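Local coordinates for genome polyprotein (Chicken sicinivirus JSY, PDB 6QWT), which corresponds to the 3Dpol part of the viral polyprotein, an RNA-dependent RNA polymerase that probably copies the viral RNA genome during replication, at residues L4-G9 and W286-G291; F152-L157 and I175-I180; T240-V245 and T357-T362; V15-K20 and L39-R44. One frame throughout, in Å; residues are numbered along the deposited sequence.

Interaction 1: L4-G9 and W286-G291; sequences LACEPG and WYIMKG
P8 lays its CB over one face of the W286 indole. This is a CH-pi contact: P8 CB lies 3.6 Å from the centroid of the W286 five-membered ring and only 5° off the ring normal. The backbone continues over the same face. P8 CA sits above the ring system, and G9 N lies 3.3 Å from W286 CZ3, over the six-membered part. W286 CG lies anti to the carbonyl carbon (chi1 -52°), which puts the root of the indole on the side of P8. F152 meets the same indole edge to face.

Further along, C6 packs against I288. C6 CB is 3.7 Å from I288 CG1, and C6 SG also borders that branch. L4 and I288 share one face of the sheet. L4 CD1 meets the CG2 branch of I288 at 4.1 Å, the two side chains crossing at a slant.

The backbones of L4 and I288 form an antiparallel hydrogen-bonded pair. L4 N donates to I288 O at 2.7 Å, nearly straight at 170°. I288 N returns a bond to L4 O at 2.9 Å. Beyond this pair regular strand pairing is lost. Water 1 bridges the chains there, accepting from C6 N and donating to W286 O at 2.8 Å. The N-terminal strand 2-5 thus forms one margin of a five-stranded mixed sheet, consistent with the fingers region of picornaviral polymerases. K290 turns its amine to salt bridges with D62 and D64.

Regular strand pairing therefore gives way to a water bridge and then to proline-on-indole packing, so the later residues are held largely by dispersion and CH-pi attraction.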
# COMPACT_ATOMS: atom_id res chain seq x y z
N LEU A 4 9.66 21.50 4.23
CA LEU A 4 10.82 22.38 4.25
C LEU A 4 11.24 22.75 2.83
O LEU A 4 10.84 22.10 1.86
CB LEU A 4 12.00 21.73 4.98
CG LEU A 4 11.71 21.02 6.30
CD1 LEU A 4 12.94 20.26 6.77
CD2 LEU A 4 11.26 22.02 7.35
N ALA A 5 12.05 23.79 2.73
CA ALA A 5 12.59 24.22 1.45
C ALA A 5 13.60 23.21 0.93
O ALA A 5 14.23 22.48 1.70
CB ALA A 5 13.23 25.60 1.56
N CYS A 6 13.77 23.17 -0.39
CA CYS A 6 14.65 22.20 -1.02
C CYS A 6 15.22 22.78 -2.30
O CYS A 6 14.51 23.45 -3.06
CB CYS A 6 13.91 20.89 -1.31
SG CYS A 6 14.89 19.66 -2.19
N GLU A 7 16.50 22.51 -2.54
CA GLU A 7 17.14 22.96 -3.77
C GLU A 7 16.62 22.16 -4.96
O GLU A 7 16.47 20.93 -4.87
CB GLU A 7 18.66 22.82 -3.67
CG GLU A 7 19.44 23.87 -4.43
CD GLU A 7 19.50 25.19 -3.69
OE1 GLU A 7 20.45 25.40 -2.90
OE2 GLU A 7 18.59 26.02 -3.89
N PRO A 8 16.32 22.81 -6.08
CA PRO A 8 15.87 22.07 -7.26
C PRO A 8 16.96 21.16 -7.81
O PRO A 8 18.16 21.43 -7.65
CB PRO A 8 15.51 23.17 -8.26
CG PRO A 8 16.27 24.37 -7.80
CD PRO A 8 16.34 24.26 -6.31
N GLY A 9 16.54 20.07 -8.44
CA GLY A 9 17.47 19.07 -8.91
C GLY A 9 17.68 19.04 -10.41
O GLY A 9 18.43 18.21 -10.92
N TRP A 286 9.59 22.23 -5.56
CA TRP A 286 10.62 21.42 -4.92
C TRP A 286 10.56 21.63 -3.42
O TRP A 286 10.58 22.77 -2.95
CB TRP A 286 12.01 21.78 -5.46
CG TRP A 286 12.09 21.77 -6.95
CD1 TRP A 286 11.67 22.75 -7.81
CD2 TRP A 286 12.61 20.72 -7.77
NE1 TRP A 286 11.91 22.38 -9.11
CE2 TRP A 286 12.49 21.14 -9.11
CE3 TRP A 286 13.18 19.47 -7.50
CZ2 TRP A 286 12.91 20.34 -10.18
CZ3 TRP A 286 13.60 18.69 -8.57
CH2 TRP A 286 13.46 19.13 -9.89
N TYR A 287 10.49 20.54 -2.66
CA TYR A 287 10.33 20.64 -1.22
C TYR A 287 10.83 19.36 -0.57
O TYR A 287 11.03 18.33 -1.22
CB TYR A 287 8.86 20.90 -0.84
CG TYR A 287 7.90 19.84 -1.32
CD1 TYR A 287 7.39 19.87 -2.61
CD2 TYR A 287 7.51 18.81 -0.48
CE1 TYR A 287 6.51 18.89 -3.05
CE2 TYR A 287 6.63 17.83 -0.91
CZ TYR A 287 6.14 17.88 -2.20
OH TYR A 287 5.26 16.91 -2.64
N ILE A 288 11.05 19.45 0.74
CA ILE A 288 11.47 18.33 1.57
C ILE A 288 10.38 18.08 2.60
O ILE A 288 9.86 19.04 3.20
CB ILE A 288 12.83 18.60 2.25
CG1 ILE A 288 13.97 18.29 1.28
CG2 ILE A 288 12.97 17.79 3.54
CD1 ILE A 288 15.32 18.83 1.74
N MET A 289 10.01 16.82 2.79
CA MET A 289 9.03 16.43 3.79
C MET A 289 9.77 15.85 4.99
O MET A 289 10.51 14.86 4.85
CB MET A 289 8.03 15.42 3.23
CG MET A 289 6.91 16.05 2.42
SD MET A 289 5.84 17.11 3.42
CE MET A 289 4.98 18.05 2.16
N LYS A 290 9.59 16.46 6.16
CA LYS A 290 10.11 15.94 7.42
C LYS A 290 8.97 15.20 8.10
O LYS A 290 7.98 15.81 8.51
CB LYS A 290 10.66 17.06 8.29
CG LYS A 290 11.25 16.60 9.62
CD LYS A 290 11.87 17.77 10.36
CE LYS A 290 12.33 17.37 11.75
NZ LYS A 290 11.19 17.09 12.67
N GLY A 291 9.10 13.88 8.22
CA GLY A 291 8.02 13.04 8.66
C GLY A 291 7.22 12.46 7.50
O GLY A 291 7.35 12.88 6.35
O HOH W 1 12.07 24.74 -1.74

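Interaction 2: F152-L157 and I175-I180; sequences FYTTFL and IEAAPI
The Y153 ring meets A178 obliquely, with Y153 CE1 3.6 Å from A178 CB. H280 and Y151 also meet this ring. The F152 ring turns away from 175-180, to a cation-pi contact with K279. This is an antiparallel beta ladder at the margin of the five-stranded mixed sheet.

T154 with A177 and F156 with I175 are its hydrogen-bonded pairs. T155 faces E176 as the non-hydrogen-bonded pair between them.

A177 O is gripped several times. T154 N donates at 3.0 Å, and T154 OG1 reaches it at 3.3 Å from the opposite face of the carbonyl plane. OG1 can do so because it stands between the backbone N and the carbonyl carbon (chi1 56°). Water 2 donates to the same oxygen, and to F152 O.

The side chains of T155 and E176 run alongside each other. T155 OG1 donates to E176 OE2; the modelled 2.5 Å is very short, and its exact length is doubtful. H280 ND1 bonds the same carboxylate oxygen.

F156 CB touches I175 CG2 at 3.9 Å. At the far end, P179 CD presses against F152 O at 3.1 Å.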
# COMPACT_ATOMS: atom_id res chain seq x y z
N PHE A 152 15.22 12.23 -5.41
CA PHE A 152 13.93 12.92 -5.44
C PHE A 152 12.80 11.92 -5.69
O PHE A 152 12.91 11.07 -6.58
CB PHE A 152 13.90 13.98 -6.54
CG PHE A 152 14.66 15.24 -6.21
CD1 PHE A 152 14.06 16.25 -5.48
CD2 PHE A 152 15.96 15.41 -6.65
CE1 PHE A 152 14.75 17.41 -5.18
CE2 PHE A 152 16.66 16.57 -6.35
CZ PHE A 152 16.05 17.57 -5.61
N TYR A 153 11.72 12.04 -4.92
CA TYR A 153 10.46 11.42 -5.28
C TYR A 153 9.72 12.34 -6.25
O TYR A 153 9.64 13.55 -6.03
CB TYR A 153 9.59 11.18 -4.04
CG TYR A 153 10.06 10.05 -3.14
CD1 TYR A 153 9.56 8.76 -3.27
CD2 TYR A 153 11.01 10.29 -2.14
CE1 TYR A 153 9.99 7.73 -2.44
CE2 TYR A 153 11.44 9.27 -1.31
CZ TYR A 153 10.93 7.99 -1.46
OH TYR A 153 11.37 6.99 -0.63
N THR A 154 9.18 11.76 -7.32
CA THR A 154 8.27 12.49 -8.20
C THR A 154 6.85 12.39 -7.66
O THR A 154 6.36 11.28 -7.42
CB THR A 154 8.33 11.95 -9.63
OG1 THR A 154 8.03 10.55 -9.63
CG2 THR A 154 9.70 12.17 -10.23
N THR A 155 6.20 13.53 -7.47
CA THR A 155 4.87 13.59 -6.88
C THR A 155 3.84 13.95 -7.94
O THR A 155 4.03 14.91 -8.69
CB THR A 155 4.83 14.62 -5.74
OG1 THR A 155 5.82 14.29 -4.76
CG2 THR A 155 3.45 14.64 -5.09
N PHE A 156 2.75 13.19 -7.99
CA PHE A 156 1.66 13.43 -8.91
C PHE A 156 0.33 13.31 -8.18
O PHE A 156 0.25 12.75 -7.08
CB PHE A 156 1.67 12.45 -10.10
CG PHE A 156 2.92 12.52 -10.93
CD1 PHE A 156 3.19 13.65 -11.70
CD2 PHE A 156 3.82 11.47 -10.95
CE1 PHE A 156 4.34 13.71 -12.47
CE2 PHE A 156 4.97 11.53 -11.72
CZ PHE A 156 5.23 12.66 -12.48
N LEU A 157 -0.72 13.85 -8.80
CA LEU A 157 -2.08 13.58 -8.36
C LEU A 157 -2.50 12.21 -8.89
O LEU A 157 -2.33 11.90 -10.07
CB LEU A 157 -3.02 14.67 -8.87
CG LEU A 157 -2.64 16.09 -8.45
CD1 LEU A 157 -3.55 17.12 -9.12
CD2 LEU A 157 -2.70 16.23 -6.94
N ILE A 175 0.32 10.28 -5.55
CA ILE A 175 1.11 9.10 -5.87
C ILE A 175 2.54 9.57 -6.11
O ILE A 175 2.78 10.49 -6.90
CB ILE A 175 0.55 8.33 -7.08
CG1 ILE A 175 1.50 7.20 -7.48
CG2 ILE A 175 0.27 9.26 -8.25
CD1 ILE A 175 0.95 6.31 -8.58
N GLU A 176 3.49 8.96 -5.40
CA GLU A 176 4.88 9.38 -5.42
C GLU A 176 5.75 8.19 -5.78
O GLU A 176 5.59 7.10 -5.21
CB GLU A 176 5.29 9.99 -4.08
CG GLU A 176 4.20 10.83 -3.43
CD GLU A 176 4.73 11.87 -2.45
OE1 GLU A 176 4.35 11.83 -1.26
OE2 GLU A 176 5.53 12.72 -2.88
N ALA A 177 6.68 8.40 -6.71
CA ALA A 177 7.53 7.33 -7.22
C ALA A 177 8.99 7.67 -6.97
O ALA A 177 9.44 8.77 -7.28
CB ALA A 177 7.29 7.11 -8.72
N ALA A 178 9.72 6.72 -6.39
CA ALA A 178 11.15 6.87 -6.19
C ALA A 178 11.89 6.55 -7.49
O ALA A 178 11.38 5.83 -8.35
CB ALA A 178 11.62 5.95 -5.07
N PRO A 179 13.10 7.09 -7.66
CA PRO A 179 13.87 6.79 -8.87
C PRO A 179 14.44 5.38 -8.85
O PRO A 179 14.60 4.76 -7.80
CB PRO A 179 14.98 7.84 -8.86
CG PRO A 179 15.13 8.23 -7.43
CD PRO A 179 13.77 8.08 -6.80
N ILE A 180 14.75 4.88 -10.05
CA ILE A 180 15.13 3.48 -10.22
C ILE A 180 16.41 3.16 -9.46
O ILE A 180 16.56 2.06 -8.90
CB ILE A 180 15.24 3.13 -11.72
CG1 ILE A 180 15.64 1.66 -11.90
CG2 ILE A 180 16.22 4.06 -12.43
CD1 ILE A 180 14.63 0.67 -11.35
O HOH W 2 11.63 9.90 -8.61

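Interaction 3: T240-V245 and T357-T362; sequences TIPSVV and TNYKVT
Y359 sends its ring from CB toward 240-242, with CG anti to the carbonyl carbon (chi1 -65°). Along the near edge, CD1 of Y359 meets T240 OG1 at 3.4 Å, close to the ring plane. That hydroxyl bonds N236 O. Next along the rim, Y359 CE1 borders I241 CA and I241 CG1; the CG1 branch lies in the ring plane, 3.8 Å from CE1. Y359 CZ faces P242 CD, which approaches obliquely while the two side chains cross at about a right angle. At the tip, Y359 OH touches P242 CD at 3.4 Å and I241 CG1 at 3.7 Å. Its hydrogen-bond partner is S311 OG, on helix 298-316.

The fold here fits the palm of an RNA-dependent RNA polymerase. Y359 leads into strand 360-362, an outer strand of a four-stranded antiparallel sheet. I241 and P242 link helix 237-240 to helix 243-256.

Water 3 sits 3.2 Å above the Y359 ring plane, over its centre. It donates to T240 O and accepts from N358 N. Water 4 also donates to T240 O, at 2.6 Å, and accepts from N358 ND2, so two waters link one carbonyl to N358. T240 CG2 lies against N358 O. Just before, T357 OG1 accepts from Y359 N at 3.0 Å, an ST turn that ties up the Y359 N-H.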
# COMPACT_ATOMS: atom_id res chain seq x y z
N THR A 240 0.99 11.73 8.51
CA THR A 240 0.97 11.83 9.96
C THR A 240 1.99 10.94 10.66
O THR A 240 2.15 11.06 11.88
CB THR A 240 -0.43 11.50 10.49
OG1 THR A 240 -0.86 10.24 9.94
CG2 THR A 240 -1.42 12.58 10.08
N ILE A 241 2.66 10.05 9.94
CA ILE A 241 3.66 9.18 10.56
C ILE A 241 4.81 10.03 11.06
O ILE A 241 5.43 10.77 10.28
CB ILE A 241 4.16 8.10 9.59
CG1 ILE A 241 3.09 7.02 9.39
CG2 ILE A 241 5.44 7.48 10.11
CD1 ILE A 241 3.34 6.16 8.18
N PRO A 242 5.14 9.97 12.35
CA PRO A 242 6.23 10.80 12.87
C PRO A 242 7.60 10.23 12.55
O PRO A 242 7.79 9.01 12.44
CB PRO A 242 5.97 10.81 14.38
CG PRO A 242 5.24 9.55 14.64
CD PRO A 242 4.41 9.27 13.42
N SER A 243 8.57 11.14 12.42
CA SER A 243 9.94 10.75 12.11
C SER A 243 10.48 9.76 13.13
O SER A 243 11.23 8.84 12.78
CB SER A 243 10.83 11.99 12.07
OG SER A 243 10.75 12.64 10.81
N VAL A 244 10.12 9.94 14.40
CA VAL A 244 10.75 9.18 15.48
C VAL A 244 10.48 7.68 15.32
O VAL A 244 11.33 6.86 15.68
CB VAL A 244 10.27 9.72 16.84
CG1 VAL A 244 8.77 9.51 17.02
CG2 VAL A 244 11.07 9.10 17.98
N VAL A 245 9.33 7.30 14.77
CA VAL A 245 9.03 5.88 14.60
C VAL A 245 9.96 5.26 13.55
O VAL A 245 10.54 4.19 13.77
CB VAL A 245 7.55 5.68 14.23
CG1 VAL A 245 7.24 4.20 14.05
CG2 VAL A 245 6.65 6.28 15.30
N THR A 357 -0.15 11.59 19.44
CA THR A 357 0.37 11.54 18.07
C THR A 357 -0.41 12.49 17.17
O THR A 357 -1.26 13.26 17.64
CB THR A 357 0.29 10.12 17.51
OG1 THR A 357 -1.07 9.81 17.18
CG2 THR A 357 0.82 9.09 18.51
N ASN A 358 -0.12 12.44 15.87
CA ASN A 358 -0.88 13.14 14.86
C ASN A 358 -1.82 12.21 14.09
O ASN A 358 -2.48 12.66 13.14
CB ASN A 358 0.06 13.85 13.88
CG ASN A 358 0.84 14.98 14.53
OD1 ASN A 358 0.32 15.70 15.39
ND2 ASN A 358 2.09 15.15 14.13
N TYR A 359 -1.89 10.94 14.48
CA TYR A 359 -2.76 9.99 13.80
C TYR A 359 -4.22 10.32 14.06
O TYR A 359 -4.62 10.58 15.20
CB TYR A 359 -2.46 8.57 14.27
CG TYR A 359 -1.10 8.03 13.92
CD1 TYR A 359 -0.58 8.15 12.64
CD2 TYR A 359 -0.34 7.36 14.87
CE1 TYR A 359 0.67 7.63 12.32
CE2 TYR A 359 0.90 6.84 14.57
CZ TYR A 359 1.40 6.98 13.30
OH TYR A 359 2.64 6.45 13.01
N LYS A 360 -5.03 10.29 13.00
CA LYS A 360 -6.49 10.38 13.10
C LYS A 360 -7.05 9.08 12.55
O LYS A 360 -6.94 8.81 11.35
CB LYS A 360 -7.03 11.59 12.34
CG LYS A 360 -6.56 12.94 12.85
CD LYS A 360 -7.03 14.06 11.92
CE LYS A 360 -6.51 15.42 12.35
NZ LYS A 360 -6.13 16.28 11.19
N VAL A 361 -7.66 8.28 13.42
CA VAL A 361 -8.06 6.92 13.06
C VAL A 361 -9.58 6.84 13.03
O VAL A 361 -10.27 7.49 13.82
CB VAL A 361 -7.43 5.90 14.03
CG1 VAL A 361 -8.29 5.71 15.26
CG2 VAL A 361 -7.22 4.59 13.32
N THR A 362 -10.10 6.05 12.09
CA THR A 362 -11.53 5.96 11.81
C THR A 362 -11.94 4.53 11.47
O THR A 362 -11.07 3.69 11.18
CB THR A 362 -11.92 6.89 10.66
OG1 THR A 362 -11.16 6.55 9.49
CG2 THR A 362 -11.70 8.36 11.01
O HOH W 3 1.21 10.49 14.23
O HOH W 4 3.50 13.04 12.79

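Interaction 4: V15-K20 and L39-R44; sequences VPRRSK and LSRHDR
R17 reaches across to L39 and gives the one hydrogen bond between the two loops. R17 NH2 donates to L39 O at 3.2 Å with an N-H...O angle of 165°. The acceptor lies in the guanidinium plane, at its edge, and the donor comes in nearly along the C=O axis. A bent chi2 (-65°) brings R17 CD against L39 O, at 3.3 Å.

L39 answers with its side chain. Its CD1 rests on S19 CA at 3.6 Å, and its CB lies 3.7 Å from R17 O. S40 CB borders the same R17 carbonyl oxygen. R41 runs beside R17 in the same direction, with R41 CG 4.0 Å from R17 NH2.

The second shell holds these groups. D51 forms a salt bridge with R17 NH2, and D49 forms one with R41. These acids probably offset the repulsion between the two arginines. V15 CG1 lies over one face of the R17 guanidinium. S19 OG bonds D159, and L157 of strand 152-157 packs against both R17 and L39.

S40 OG accepts from H42 N at 2.9 Å. The D43 N to S40 O bond is weak. Neither 15-20 nor 39-44 is helix or strand. The contact is loop against loop; just past it, 39-44 makes a type I beta turn from S40 to D43, with an ST turn at its start.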
# COMPACT_ATOMS: atom_id res chain seq x y z
N VAL A 15 3.06 17.57 -14.30
CA VAL A 15 1.99 16.90 -13.57
C VAL A 15 0.81 16.74 -14.53
O VAL A 15 0.22 17.75 -14.95
CB VAL A 15 1.57 17.69 -12.32
CG1 VAL A 15 0.43 16.99 -11.61
CG2 VAL A 15 2.76 17.88 -11.39
N PRO A 16 0.44 15.51 -14.91
CA PRO A 16 -0.69 15.33 -15.83
C PRO A 16 -1.98 15.88 -15.22
O PRO A 16 -2.32 15.59 -14.07
CB PRO A 16 -0.76 13.81 -16.02
CG PRO A 16 0.62 13.32 -15.68
CD PRO A 16 1.11 14.24 -14.60
N ARG A 17 -2.69 16.69 -16.01
CA ARG A 17 -3.92 17.33 -15.56
C ARG A 17 -5.17 16.76 -16.24
O ARG A 17 -6.28 17.21 -15.94
CB ARG A 17 -3.85 18.85 -15.81
CG ARG A 17 -2.70 19.54 -15.09
CD ARG A 17 -2.87 19.48 -13.58
NE ARG A 17 -1.78 20.16 -12.88
CZ ARG A 17 -1.81 20.47 -11.58
NH1 ARG A 17 -0.79 21.09 -11.02
NH2 ARG A 17 -2.87 20.15 -10.85
N ARG A 18 -5.01 15.80 -17.14
CA ARG A 18 -6.13 15.13 -17.78
C ARG A 18 -6.15 13.66 -17.36
O ARG A 18 -5.11 13.00 -17.32
CB ARG A 18 -6.05 15.25 -19.30
CG ARG A 18 -7.23 14.64 -20.04
CD ARG A 18 -7.01 14.66 -21.54
NE ARG A 18 -6.46 15.94 -21.98
CZ ARG A 18 -7.20 16.98 -22.36
NH1 ARG A 18 -6.63 18.10 -22.75
NH2 ARG A 18 -8.53 16.89 -22.34
N SER A 19 -7.34 13.16 -17.06
CA SER A 19 -7.50 11.78 -16.62
C SER A 19 -7.45 10.83 -17.81
O SER A 19 -7.96 11.14 -18.89
CB SER A 19 -8.81 11.60 -15.86
OG SER A 19 -9.03 10.24 -15.51
N LYS A 20 -6.83 9.67 -17.59
CA LYS A 20 -6.85 8.59 -18.57
C LYS A 20 -8.11 7.74 -18.49
O LYS A 20 -8.32 6.87 -19.34
CB LYS A 20 -5.62 7.69 -18.40
CG LYS A 20 -4.31 8.44 -18.32
CD LYS A 20 -3.39 8.10 -19.48
CE LYS A 20 -1.96 8.53 -19.20
NZ LYS A 20 -1.37 7.78 -18.04
N LEU A 39 -8.18 16.23 -11.28
CA LEU A 39 -6.77 16.45 -11.56
C LEU A 39 -6.45 17.89 -11.93
O LEU A 39 -5.31 18.32 -11.73
CB LEU A 39 -6.29 15.51 -12.67
CG LEU A 39 -6.50 14.01 -12.44
CD1 LEU A 39 -6.01 13.20 -13.62
CD2 LEU A 39 -5.82 13.54 -11.15
N SER A 40 -7.41 18.64 -12.45
CA SER A 40 -7.18 20.00 -12.93
C SER A 40 -7.65 21.02 -11.91
O SER A 40 -8.66 20.83 -11.23
CB SER A 40 -7.89 20.22 -14.27
OG SER A 40 -8.05 21.61 -14.54
N ARG A 41 -6.90 22.13 -11.81
CA ARG A 41 -7.33 23.24 -10.96
C ARG A 41 -8.54 23.97 -11.52
O ARG A 41 -9.10 24.82 -10.82
CB ARG A 41 -6.17 24.23 -10.77
CG ARG A 41 -4.84 23.58 -10.39
CD ARG A 41 -4.14 24.34 -9.28
NE ARG A 41 -3.42 25.51 -9.76
CZ ARG A 41 -3.31 26.66 -9.11
NH1 ARG A 41 -2.63 27.66 -9.64
NH2 ARG A 41 -3.89 26.81 -7.92
N HIS A 42 -8.96 23.65 -12.75
CA HIS A 42 -10.12 24.27 -13.38
C HIS A 42 -11.28 23.29 -13.55
O HIS A 42 -12.18 23.54 -14.36
CB HIS A 42 -9.73 24.87 -14.73
CG HIS A 42 -8.55 25.79 -14.68
ND1 HIS A 42 -7.26 25.35 -14.85
CD2 HIS A 42 -8.47 27.13 -14.47
CE1 HIS A 42 -6.43 26.38 -14.76
NE2 HIS A 42 -7.14 27.47 -14.53
N ASP A 43 -11.28 22.18 -12.81
CA ASP A 43 -12.35 21.20 -12.94
C ASP A 43 -13.69 21.81 -12.54
O ASP A 43 -13.83 22.38 -11.46
CB ASP A 43 -12.04 19.97 -12.07
CG ASP A 43 -12.84 18.74 -12.48
OD1 ASP A 43 -14.09 18.83 -12.59
OD2 ASP A 43 -12.23 17.67 -12.69
N ARG A 44 -14.67 21.68 -13.43
CA ARG A 44 -15.99 22.25 -13.18
C ARG A 44 -16.78 21.48 -12.13
O ARG A 44 -17.75 22.02 -11.58
CB ARG A 44 -16.79 22.32 -14.48

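Interactions 1 and 2 lie on one five-stranded sheet, toward its two margins, with centres 13 Å apart. F152 joins them: its CE1 is 3.5 Å from W286 CE3. Interaction 4 sits beyond the far end of the first strand of interaction 2. The centres of interactions 2 and 4 are 18 Å apart, and L157 CD1 comes within 3.4 Å of L39 O. Interaction 3 belongs to the other sheet, consistent with the palm, where polymerases of this family hold their catalytic aspartates. It meets interaction 1 where G291 N approaches S243 OG at 3.3 Å. Interactions 3 and 4 are farthest apart, about 21 Å between nearest atoms.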